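Local coordinates for protein EIAV protease (Equine infectious anemia virus, PDB 1FMB) that probably cleaves the viral polyproteins as a homodimeric retroviral aspartyl protease, at residues 29-34 / 92-97. The protein carries 1 engineered substitution. Sequence-based numbering, arbitrary orientation.
With HYB ([2-(2-methyl-propane-2-sulfonylmethyl)-3-naphthalen-1-yl-propionyl-valinyl]-phenylalaninol), chain B.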
loop_
_atom_site.group_PDB
_atom_site.type_symbol
_atom_site.label_atom_id
_atom_site.label_comp_id
_atom_site.label_asym_id
_atom_site.label_seq_id
_atom_site.Cartn_x
_atom_site.Cartn_y
_atom_site.Cartn_z
ATOM N N ASP A 29 -4.198 -2.541 5.591
ATOM C CA ASP A 29 -4.775 -2.369 6.929
ATOM C C ASP A 29 -4.090 -3.186 8.011
ATOM O O ASP A 29 -4.081 -2.782 9.172
ATOM C CB ASP A 29 -6.230 -2.818 7.006
ATOM C CG ASP A 29 -7.174 -1.971 6.172
ATOM O OD1 ASP A 29 -6.860 -0.842 5.727
ATOM O OD2 ASP A 29 -8.338 -2.453 6.051
ATOM N N THR A 30 -3.481 -4.263 7.522
ATOM C CA THR A 30 -2.864 -5.183 8.453
ATOM C C THR A 30 -1.606 -5.733 7.827
ATOM O O THR A 30 -1.266 -5.551 6.656
ATOM C CB THR A 30 -3.962 -6.266 8.727
ATOM O OG1 THR A 30 -3.463 -7.063 9.808
ATOM C CG2 THR A 30 -4.181 -7.133 7.504
ATOM N N SER A 31 -0.775 -6.303 8.665
ATOM C CA SER A 31 0.568 -6.794 8.233
ATOM C C SER A 31 0.517 -8.274 7.824
ATOM O O SER A 31 -0.165 -9.054 8.482
ATOM C CB SER A 31 1.424 -6.604 9.442
ATOM O OG SER A 31 1.636 -5.226 9.746
ATOM N N VAL A 32 1.297 -8.641 6.822
ATOM C CA VAL A 32 1.294 -10.002 6.302
ATOM C C VAL A 32 2.702 -10.504 6.015
ATOM O O VAL A 32 3.536 -9.895 5.367
ATOM C CB VAL A 32 0.553 -9.968 4.933
ATOM C CG1 VAL A 32 0.328 -11.421 4.435
ATOM C CG2 VAL A 32 -0.839 -9.347 5.134
ATOM N N LEU A 33 2.970 -11.676 6.538
ATOM C CA LEU A 33 4.277 -12.336 6.284
ATOM C C LEU A 33 3.995 -13.295 5.114
ATOM O O LEU A 33 2.970 -14.024 5.068
ATOM C CB LEU A 33 4.412 -13.073 7.597
ATOM C CG LEU A 33 5.641 -13.784 8.094
ATOM C CD1 LEU A 33 6.809 -12.786 8.072
ATOM C CD2 LEU A 33 5.316 -14.319 9.486
ATOM N N THR A 34 4.986 -13.318 4.219
ATOM C CA THR A 34 4.866 -14.288 3.105
ATOM C C THR A 34 5.108 -15.672 3.707
ATOM O O THR A 34 5.762 -15.891 4.734
ATOM C CB THR A 34 5.849 -14.050 1.964
ATOM O OG1 THR A 34 7.228 -14.326 2.377
ATOM C CG2 THR A 34 5.918 -12.651 1.404
ATOM N N ARG A 92 -0.633 -0.786 8.551
ATOM C CA ARG A 92 -0.974 0.269 9.513
ATOM C C ARG A 92 -0.994 -0.172 10.961
ATOM O O ARG A 92 -0.666 0.648 11.834
ATOM C CB ARG A 92 -2.292 0.965 9.082
ATOM C CG ARG A 92 -2.136 1.758 7.742
ATOM C CD ARG A 92 -3.434 2.629 7.587
ATOM N NE ARG A 92 -4.648 1.844 7.458
ATOM C CZ ARG A 92 -5.540 1.526 8.388
ATOM N NH1 ARG A 92 -5.451 1.989 9.666
ATOM N NH2 ARG A 92 -6.619 0.771 8.145
ATOM N N ASP A 93 -1.396 -1.407 11.221
ATOM C CA ASP A 93 -1.424 -1.877 12.597
ATOM C C ASP A 93 -0.040 -1.821 13.191
ATOM O O ASP A 93 0.107 -1.209 14.245
ATOM C CB ASP A 93 -2.039 -3.281 12.704
ATOM C CG ASP A 93 -1.299 -4.321 11.868
ATOM O OD1 ASP A 93 -0.587 -4.044 10.903
ATOM O OD2 ASP A 93 -1.388 -5.527 12.170
ATOM N N ILE A 94 1.002 -2.297 12.509
ATOM C CA ILE A 94 2.357 -2.263 13.042
ATOM C C ILE A 94 3.030 -0.930 12.834
ATOM O O ILE A 94 3.835 -0.444 13.657
ATOM C CB ILE A 94 3.155 -3.462 12.451
ATOM C CG1 ILE A 94 2.620 -4.726 13.101
ATOM C CG2 ILE A 94 4.609 -3.300 12.912
ATOM C CD1 ILE A 94 3.271 -6.035 12.714
ATOM N N LEU A 95 2.751 -0.225 11.731
ATOM C CA LEU A 95 3.299 1.102 11.520
ATOM C C LEU A 95 2.896 2.067 12.648
ATOM O O LEU A 95 3.686 2.915 13.040
ATOM C CB LEU A 95 2.807 1.633 10.169
ATOM C CG LEU A 95 3.474 1.002 8.951
ATOM C CD1 LEU A 95 2.955 1.625 7.662
ATOM C CD2 LEU A 95 4.999 1.016 8.965
ATOM N N GLN A 96 1.658 2.003 13.132
ATOM C CA GLN A 96 1.128 2.833 14.209
ATOM C C GLN A 96 1.921 2.531 15.477
ATOM O O GLN A 96 2.388 3.429 16.220
ATOM C CB GLN A 96 -0.364 2.568 14.410
ATOM C CG GLN A 96 -1.034 3.457 15.440
ATOM C CD GLN A 96 -2.521 3.187 15.634
ATOM O OE1 GLN A 96 -3.116 2.409 14.894
ATOM N NE2 GLN A 96 -3.128 3.814 16.639
ATOM N N ASP A 97 2.147 1.251 15.713
ATOM C CA ASP A 97 2.933 0.809 16.871
ATOM C C ASP A 97 4.345 1.400 16.825
ATOM O O ASP A 97 4.864 1.833 17.850
ATOM C CB ASP A 97 3.112 -0.716 16.942
ATOM C CG ASP A 97 1.810 -1.368 17.378
ATOM O OD1 ASP A 97 1.074 -0.663 18.101
ATOM O OD2 ASP A 97 1.487 -2.517 17.006
HETATM S S1 HYB B . -8.199 -6.600 4.042
HETATM O O2 HYB B . -9.178 -7.139 3.139
HETATM O O3 HYB B . -6.880 -7.142 4.018
HETATM C C4 HYB B . -11.867 -3.321 -0.218
HETATM C C5 HYB B . -11.172 -4.475 -0.015
HETATM C C6 HYB B . -9.897 -4.447 0.677
HETATM C C7 HYB B . -9.395 -3.278 1.127
HETATM C C8 HYB B . -10.127 -1.988 0.911
HETATM C C9 HYB B . -11.357 -2.061 0.246
HETATM C C10 HYB B . -12.121 -0.864 0.025
HETATM C C11 HYB B . -11.630 0.341 0.454
HETATM C C12 HYB B . -10.376 0.416 1.122
HETATM C C13 HYB B . -9.639 -0.750 1.347
HETATM O O14 HYB B . -2.826 -0.651 -0.764
HETATM C C15 HYB B . -2.405 -1.650 -1.764
HETATM N N16 HYB B . -3.733 -3.241 -0.496
HETATM C C17 HYB B . -3.585 -2.659 -1.841
HETATM C C18 HYB B . -4.917 -1.960 -2.203
HETATM C C19 HYB B . -6.120 -2.787 -2.607
HETATM C C20 HYB B . -7.133 -3.159 -1.716
HETATM C C21 HYB B . -8.270 -3.874 -2.113
HETATM C C22 HYB B . -8.398 -4.242 -3.458
HETATM C C23 HYB B . -7.416 -3.863 -4.370
HETATM C C24 HYB B . -6.289 -3.147 -3.955
HETATM N N25 HYB B . -5.353 -4.974 1.423
HETATM C C26 HYB B . -3.874 -4.947 1.274
HETATM C C27 HYB B . -3.673 -4.602 -0.251
HETATM O O28 HYB B . -3.423 -5.409 -1.131
HETATM C C29 HYB B . -3.170 -6.260 1.696
HETATM C C30 HYB B . -1.716 -6.300 1.196
HETATM C C31 HYB B . -3.276 -6.345 3.236
HETATM C C32 HYB B . -6.028 -4.391 2.451
HETATM O O33 HYB B . -5.469 -3.751 3.350
HETATM C C34 HYB B . -7.566 -4.499 2.377
HETATM C C35 HYB B . -8.044 -3.122 1.848
HETATM C C36 HYB B . -8.214 -4.838 3.757
HETATM C C37 HYB B . -7.771 -6.338 6.801
HETATM C C38 HYB B . -8.813 -6.829 5.763
HETATM C C39 HYB B . -8.945 -8.361 5.948
HETATM C C40 HYB B . -10.185 -6.134 5.936
HETATM O O HOH W 1 -1.843 -8.715 10.926
#
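Asp29 and Arg92 run side by side and point the same way, their carboxylate and guanidinium planes turned 71° apart. Arg92 NH2 gives a salt bridge to Asp29 OD1 at 2.9 Å; the oxygen lies near the guanidinium plane at its edge, whereas the donor stands above the carboxylate plane, 68° out of it. Asp29 OD2 pairs with Arg8 of the second subunit, and Arg92 NH1 donates to Leu5 O of the second subunit. This link from the start of the C-terminal helix to the Asp just after the catalytic Asp-Thr-Gly, shared with Arg8, recurs in other retroviral proteases. Asp29 N also donates an almost straight bond to HYB O33, 2.8 Å away. Ser31 OG takes the Gly91 N-H and donates to Asp93 OD1 at 2.8 Å, on the syn side, so two bonds hold the hydroxyl. Asp93 CG sits between its own backbone N and carbonyl carbon (chi1 58°), which puts it 3.7 Å from Ser31 OG; OD1 also takes a weak bond from Ile94 N. A water bridges Thr30 OG1 and Ser31 O. The contact thus fastens the active-site loop running into strand 32-34 to the start of helix 92-97; Ile94 reaches Thr78 of strand 74-83.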